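Local structure of putative oxidoreductase (Thermus thermophilus, 2ISM) at residues H83-F86 and P87-P90; E179-P182 and G183-F186; G252-P255 and R256-D259. The protein is a putative oxidoreductase built as a six-bladed beta-propeller of four-stranded antiparallel sheets, with a bound calcium ion. All blocks are in the same frame, centred on the assembly; numbering follows the deposited sequence.

In the fold
The three contacts illustrate how a beta-propeller closes the loops of its blades. They come in chain order on three successive four-stranded antiparallel sheets. Contact 1 lies in the loop between strands 77-82 and 92-98, the first two of their sheet. Contacts 2 and 3 both occupy links from the third strand of a sheet to its fourth, 170-174 to 196-199 and 232-237 to 262-264. Centres are about 22 Å apart for contacts 1 and 2, 24 Å for contacts 2 and 3, and 40 Å for contacts 1 and 3, which fall on opposite sides of the chain's centre. None touches another; each combines turn bonds of its own with ties to neighbouring strands or loops.

Contact 1: residues H83-F86 and P87-P90; sequences HPRF and PQEP
Arg85 and Glu89 meet first through their backbones: Glu89 N donates to Arg85 O over 3.1 Å, and the N-H arrives from well above the carbonyl plane (49° out of it). This bond closes the chain around a cis peptide between Phe86 and Pro87, which brings their CA atoms to 3.0 Å; the backbone angles round the cis proline are consistent with a type VI turn. Just upstream, a type I beta turn runs from His83 to Phe86, held by the bond from Phe86 N to His83 O.

The side chain of His83 fastens the same turn from within. With CG anti to the backbone N (chi1 -174°), its ring folds back against the turn, and ND1 accepts the N-H of Arg85 at 2.9 Å almost exactly in the ring plane. That bond fixes how the imidazole is rotated and presents one face to Glu89, whose CB sits 3.5 Å from the ring centroid, nearly on the normal, in a CH-pi contact. Glu89 then bends at chi2 and runs alongside Arg85, pointing the same way. Their salt bridge joins Arg85 NH2 to Glu89 OE2 at 2.9 Å; with the planes 89° apart, NH2 comes to OE2 from above the carboxylate plane, and this single nitrogen makes the bond. The residues flanking the cis bond also pack together: Pro87 CB lies over the face of the Phe86 ring, 4.0 Å from its centroid, a CH-pi contact.

The whole loop links strands 77-82 and 92-98 at the surface. Phe86 ties it to its surroundings, meeting His112 of strand 104-112 edge-to-face and touching Leu39 and Pro40, while His83 rests on Tyr93 of strand 92-98.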
loop_
_atom_site.group_PDB
_atom_site.type_symbol
_atom_site.label_atom_id
_atom_site.label_comp_id
_atom_site.label_asym_id
_atom_site.label_seq_id
_atom_site.Cartn_x
_atom_site.Cartn_y
_atom_site.Cartn_z
ATOM N N HIS B 83 0.750 -11.370 22.117
ATOM C CA HIS B 83 0.344 -12.761 21.943
ATOM C C HIS B 83 -0.615 -12.777 20.751
ATOM O O HIS B 83 -1.391 -11.846 20.570
ATOM C CB HIS B 83 -0.371 -13.254 23.209
ATOM C CG HIS B 83 -0.702 -14.714 23.193
ATOM N ND1 HIS B 83 -1.642 -15.256 22.342
ATOM C CD2 HIS B 83 -0.219 -15.744 23.926
ATOM C CE1 HIS B 83 -1.723 -16.558 22.553
ATOM N NE2 HIS B 83 -0.869 -16.879 23.509
ATOM N N PRO B 84 -0.563 -13.826 19.914
ATOM C CA PRO B 84 -1.453 -13.907 18.749
ATOM C C PRO B 84 -2.939 -13.729 19.074
ATOM O O PRO B 84 -3.698 -13.203 18.258
ATOM C CB PRO B 84 -1.148 -15.292 18.184
ATOM C CG PRO B 84 0.301 -15.445 18.481
ATOM C CD PRO B 84 0.391 -14.947 19.917
ATOM N N ARG B 85 -3.349 -14.170 20.260
ATOM C CA ARG B 85 -4.747 -14.058 20.678
ATOM C C ARG B 85 -4.977 -12.953 21.711
ATOM O O ARG B 85 -5.885 -13.034 22.539
ATOM C CB ARG B 85 -5.240 -15.401 21.225
ATOM C CG ARG B 85 -5.152 -16.533 20.206
ATOM C CD ARG B 85 -5.966 -17.752 20.618
ATOM N NE ARG B 85 -5.455 -18.406 21.820
ATOM C CZ ARG B 85 -4.266 -18.997 21.903
ATOM N NH1 ARG B 85 -3.456 -19.018 20.853
ATOM N NH2 ARG B 85 -3.891 -19.577 23.035
ATOM N N PHE B 86 -4.145 -11.921 21.651
ATOM C CA PHE B 86 -4.245 -10.771 22.551
ATOM C C PHE B 86 -5.558 -10.051 22.226
ATOM O O PHE B 86 -5.905 -9.895 21.059
ATOM C CB PHE B 86 -3.056 -9.840 22.287
ATOM C CG PHE B 86 -2.965 -8.674 23.224
ATOM C CD1 PHE B 86 -2.287 -8.789 24.435
ATOM C CD2 PHE B 86 -3.542 -7.454 22.892
ATOM C CE1 PHE B 86 -2.184 -7.701 25.303
ATOM C CE2 PHE B 86 -3.445 -6.360 23.753
ATOM C CZ PHE B 86 -2.763 -6.486 24.961
ATOM N N PRO B 87 -6.307 -9.582 23.250
ATOM C CA PRO B 87 -6.054 -9.671 24.690
ATOM C C PRO B 87 -6.681 -10.869 25.417
ATOM O O PRO B 87 -6.552 -10.977 26.638
ATOM C CB PRO B 87 -6.608 -8.343 25.197
ATOM C CG PRO B 87 -7.829 -8.186 24.362
ATOM C CD PRO B 87 -7.355 -8.589 22.969
ATOM N N GLN B 88 -7.364 -11.756 24.689
ATOM C CA GLN B 88 -7.959 -12.940 25.319
ATOM C C GLN B 88 -6.857 -13.617 26.120
ATOM O O GLN B 88 -7.077 -14.101 27.228
ATOM C CB GLN B 88 -8.510 -13.915 24.275
ATOM C CG GLN B 88 -8.194 -15.381 24.585
ATOM C CD GLN B 88 -9.316 -16.329 24.218
ATOM O OE1 GLN B 88 -9.075 -17.426 23.709
ATOM N NE2 GLN B 88 -10.550 -15.920 24.490
ATOM N N GLU B 89 -5.677 -13.679 25.516
ATOM C CA GLU B 89 -4.493 -14.222 26.167
ATOM C C GLU B 89 -3.771 -12.896 26.373
ATOM O O GLU B 89 -3.094 -12.407 25.472
ATOM C CB GLU B 89 -3.714 -15.126 25.208
ATOM C CG GLU B 89 -4.492 -16.348 24.727
ATOM C CD GLU B 89 -4.623 -17.430 25.786
ATOM O OE1 GLU B 89 -4.235 -17.189 26.950
ATOM O OE2 GLU B 89 -5.120 -18.527 25.451
ATOM N N PRO B 90 -3.945 -12.282 27.553
ATOM C CA PRO B 90 -3.359 -10.997 27.944
ATOM C C PRO B 90 -1.878 -11.259 28.140
ATOM O O PRO B 90 -1.444 -11.581 29.245
ATOM C CB PRO B 90 -4.092 -10.677 29.233
ATOM C CG PRO B 90 -4.194 -12.019 29.859
ATOM C CD PRO B 90 -4.651 -12.887 28.699
#

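Contact 2: residues E179-P182 and G183-F186; sequences EPAP and GNPF
Ala181 and Asn184 close a type II beta turn, with Asn184 N donating to Ala181 O at 3.1 Å. The bond is somewhat bent, 143° at the hydrogen, and the donor is tilted from the carbonyl plane. These two residues form the close-packed, buried part. Asn184 CB lies 3.3 Å from Ala181 O, and its CG comes 4.0 Å from Ala181 CB, so the root of the asparagine side chain folds back over the residue that starts the turn. Ala181 leans on Met147 and is tied by its backbone to Arg173, whereas Asn184 rests on Tyr197 of strand 196-199.

The corner residues, Pro182 and Gly183, are both exposed and make the solvent side, although the proline ring still touches Met147. That ring holds phi of the first corner position near the value the turn needs. Gly183 takes a positive phi of 88°, which suits glycine at the third position of a type II turn.

The Pro-Gly pair thus builds the bend out of backbone preference, and a single backbone hydrogen bond across the two segments closes it. As Ala181 and Asn184 are both buried, that bond is probably partly shielded from water.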
loop_
_atom_site.group_PDB
_atom_site.type_symbol
_atom_site.label_atom_id
_atom_site.label_comp_id
_atom_site.label_asym_id
_atom_site.label_seq_id
_atom_site.Cartn_x
_atom_site.Cartn_y
_atom_site.Cartn_z
ATOM N N GLU B 179 7.701 -23.582 24.372
ATOM C CA GLU B 179 8.207 -24.897 24.001
ATOM C C GLU B 179 8.688 -24.912 22.556
ATOM O O GLU B 179 8.233 -24.111 21.734
ATOM C CB GLU B 179 7.110 -25.950 24.175
ATOM C CG GLU B 179 6.741 -26.225 25.623
ATOM C CD GLU B 179 7.881 -26.861 26.400
ATOM O OE1 GLU B 179 8.305 -27.975 26.024
ATOM O OE2 GLU B 179 8.357 -26.250 27.381
ATOM N N PRO B 180 9.639 -25.805 22.232
ATOM C CA PRO B 180 10.133 -25.882 20.856
ATOM C C PRO B 180 8.911 -26.133 19.978
ATOM O O PRO B 180 8.072 -26.970 20.311
ATOM C CB PRO B 180 11.067 -27.086 20.894
ATOM C CG PRO B 180 11.607 -27.037 22.279
ATOM C CD PRO B 180 10.383 -26.728 23.109
ATOM N N ALA B 181 8.807 -25.409 18.872
ATOM C CA ALA B 181 7.664 -25.548 17.973
ATOM C C ALA B 181 7.603 -26.923 17.314
ATOM O O ALA B 181 8.610 -27.434 16.828
ATOM C CB ALA B 181 7.716 -24.461 16.899
ATOM N N PRO B 182 6.415 -27.546 17.296
ATOM C CA PRO B 182 6.345 -28.863 16.661
ATOM C C PRO B 182 6.730 -28.751 15.193
ATOM O O PRO B 182 6.401 -27.768 14.528
ATOM C CB PRO B 182 4.885 -29.278 16.873
ATOM C CG PRO B 182 4.157 -27.968 17.004
ATOM C CD PRO B 182 5.106 -27.148 17.841
ATOM N N GLY B 183 7.443 -29.752 14.694
ATOM C CA GLY B 183 7.862 -29.713 13.309
ATOM C C GLY B 183 9.192 -29.003 13.118
ATOM O O GLY B 183 9.657 -28.878 11.988
ATOM N N ASN B 184 9.804 -28.520 14.200
ATOM C CA ASN B 184 11.100 -27.853 14.078
ATOM C C ASN B 184 12.091 -28.839 13.453
ATOM O O ASN B 184 12.033 -30.043 13.707
ATOM C CB ASN B 184 11.608 -27.370 15.440
ATOM C CG ASN B 184 11.237 -25.915 15.726
ATOM O OD1 ASN B 184 11.647 -25.349 16.741
ATOM N ND2 ASN B 184 10.468 -25.306 14.830
ATOM N N PRO B 185 13.025 -28.331 12.635
ATOM C CA PRO B 185 14.049 -29.108 11.928
ATOM C C PRO B 185 15.006 -30.017 12.698
ATOM O O PRO B 185 15.448 -31.034 12.160
ATOM C CB PRO B 185 14.800 -28.035 11.141
ATOM C CG PRO B 185 14.737 -26.860 12.064
ATOM C CD PRO B 185 13.282 -26.886 12.489
ATOM N N PHE B 186 15.323 -29.674 13.941
ATOM C CA PHE B 186 16.280 -30.468 14.710
ATOM C C PHE B 186 15.708 -31.112 15.960
ATOM O O PHE B 186 16.441 -31.445 16.893
ATOM C CB PHE B 186 17.475 -29.583 15.075
ATOM C CG PHE B 186 18.092 -28.894 13.889
ATOM C CD1 PHE B 186 18.784 -29.623 12.927
ATOM C CD2 PHE B 186 17.948 -27.519 13.712
ATOM C CE1 PHE B 186 19.326 -28.996 11.801
ATOM C CE2 PHE B 186 18.485 -26.880 12.591
ATOM C CZ PHE B 186 19.174 -27.620 11.633
#

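Contact 3: residues G252-P255 and R256-D259; sequences GNDP and RYRD
Asp254 grips Arg256 two residues on, and the conformations of both side chains explain how. In Asp254, CG stands anti to the backbone N (chi1 -157°), which turns the carboxylate toward the chain that follows. Arg256 extends through chi2 and then bends at chi3, bringing its guanidinium edge round to the acid. The approach is side-on: NE meets OD1 of Asp254 at 3.2 Å and NH2 meets OD2 at 2.9 Å, both on syn sides and close to the guanidinium plane. The two flat groups are nearly coplanar, 22° apart. OD1 also takes the backbone N-H of Arg256 at 3.1 Å, from the anti side and tilted out of the carboxylate plane, an Asx turn enclosed by the type I beta turn that Tyr257 N closes on Asp254 O.

Tyr257 packs against the arginine: its OH lies over one guanidinium face, 3.3 Å above the plane and toward the rim, and Arg256 CB stands over its ring centre. Asp254 OD2 approaches the ring obliquely; the phenol side chain is about 7 Å from the calcium ion. Where the two segments come together again, Gly252 N donates to Asp259 OD1 at 2.8 Å, from above the carboxylate plane.

The charged pair therefore does two jobs: the carboxylate shapes the turn through a backbone N-H, and the arginine, gripping both oxygens, probably steadies its negative charge at the surface.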
loop_
_atom_site.group_PDB
_atom_site.type_symbol
_atom_site.label_atom_id
_atom_site.label_comp_id
_atom_site.label_asym_id
_atom_site.label_seq_id
_atom_site.Cartn_x
_atom_site.Cartn_y
_atom_site.Cartn_z
ATOM N N GLY B 252 28.239 -17.638 -2.123
ATOM C CA GLY B 252 29.265 -18.645 -2.337
ATOM C C GLY B 252 28.792 -19.767 -3.242
ATOM O O GLY B 252 27.629 -19.798 -3.653
ATOM N N ASN B 253 29.692 -20.692 -3.556
ATOM C CA ASN B 253 29.354 -21.820 -4.415
ATOM C C ASN B 253 29.062 -23.068 -3.588
ATOM O O ASN B 253 28.799 -24.136 -4.141
ATOM C CB ASN B 253 30.505 -22.112 -5.384
ATOM C CG ASN B 253 30.829 -20.929 -6.276
ATOM O OD1 ASN B 253 29.976 -20.447 -7.021
ATOM N ND2 ASN B 253 32.070 -20.456 -6.205
ATOM N N ASP B 254 29.103 -22.925 -2.266
ATOM C CA ASP B 254 28.860 -24.041 -1.351
ATOM C C ASP B 254 27.363 -24.238 -1.094
ATOM O O ASP B 254 26.725 -23.418 -0.434
ATOM C CB ASP B 254 29.571 -23.783 -0.022
ATOM C CG ASP B 254 29.840 -25.057 0.754
ATOM O OD1 ASP B 254 29.020 -25.994 0.672
ATOM O OD2 ASP B 254 30.870 -25.115 1.457
ATOM N N PRO B 255 26.790 -25.342 -1.595
ATOM C CA PRO B 255 25.362 -25.622 -1.408
ATOM C C PRO B 255 24.941 -25.838 0.046
ATOM O O PRO B 255 23.765 -25.698 0.381
ATOM C CB PRO B 255 25.142 -26.862 -2.274
ATOM C CG PRO B 255 26.448 -27.579 -2.149
ATOM C CD PRO B 255 27.451 -26.451 -2.310
ATOM N N ARG B 256 25.898 -26.181 0.903
ATOM C CA ARG B 256 25.612 -26.406 2.320
ATOM C C ARG B 256 25.136 -25.124 2.997
ATOM O O ARG B 256 24.385 -25.168 3.970
ATOM C CB ARG B 256 26.859 -26.912 3.050
ATOM C CG ARG B 256 27.326 -28.304 2.655
ATOM C CD ARG B 256 28.554 -28.688 3.470
ATOM N NE ARG B 256 29.645 -27.741 3.255
ATOM C CZ ARG B 256 30.716 -27.638 4.036
ATOM N NH1 ARG B 256 30.849 -28.424 5.095
ATOM N NH2 ARG B 256 31.655 -26.743 3.760
ATOM N N TYR B 257 25.588 -23.983 2.488
ATOM C CA TYR B 257 25.212 -22.695 3.056
ATOM C C TYR B 257 24.381 -21.922 2.047
ATOM O O TYR B 257 24.773 -21.772 0.889
ATOM C CB TYR B 257 26.472 -21.918 3.435
ATOM C CG TYR B 257 27.433 -22.761 4.238
ATOM C CD1 TYR B 257 27.068 -23.265 5.487
ATOM C CD2 TYR B 257 28.685 -23.106 3.730
ATOM C CE1 TYR B 257 27.920 -24.091 6.206
ATOM C CE2 TYR B 257 29.547 -23.933 4.444
ATOM C CZ TYR B 257 29.158 -24.423 5.679
ATOM O OH TYR B 257 30.003 -25.243 6.389
ATOM N N ARG B 258 23.229 -21.435 2.493
ATOM C CA ARG B 258 22.321 -20.702 1.623
ATOM C C ARG B 258 22.725 -19.244 1.435
ATOM O O ARG B 258 22.988 -18.533 2.408
ATOM C CB ARG B 258 20.902 -20.790 2.183
ATOM C CG ARG B 258 20.452 -22.217 2.460
ATOM C CD ARG B 258 19.014 -22.264 2.929
ATOM N NE ARG B 258 18.074 -21.874 1.879
ATOM C CZ ARG B 258 17.605 -22.696 0.943
ATOM N NH1 ARG B 258 17.983 -23.966 0.916
ATOM N NH2 ARG B 258 16.746 -22.247 0.035
ATOM N N ASP B 259 22.773 -18.806 0.176
ATOM C CA ASP B 259 23.143 -17.430 -0.142
ATOM C C ASP B 259 22.011 -16.478 0.201
ATOM O O ASP B 259 20.844 -16.867 0.262
ATOM C CB ASP B 259 23.456 -17.263 -1.635
ATOM C CG ASP B 259 24.660 -18.059 -2.084
ATOM O OD1 ASP B 259 25.629 -18.182 -1.306
ATOM O OD2 ASP B 259 24.639 -18.548 -3.233
#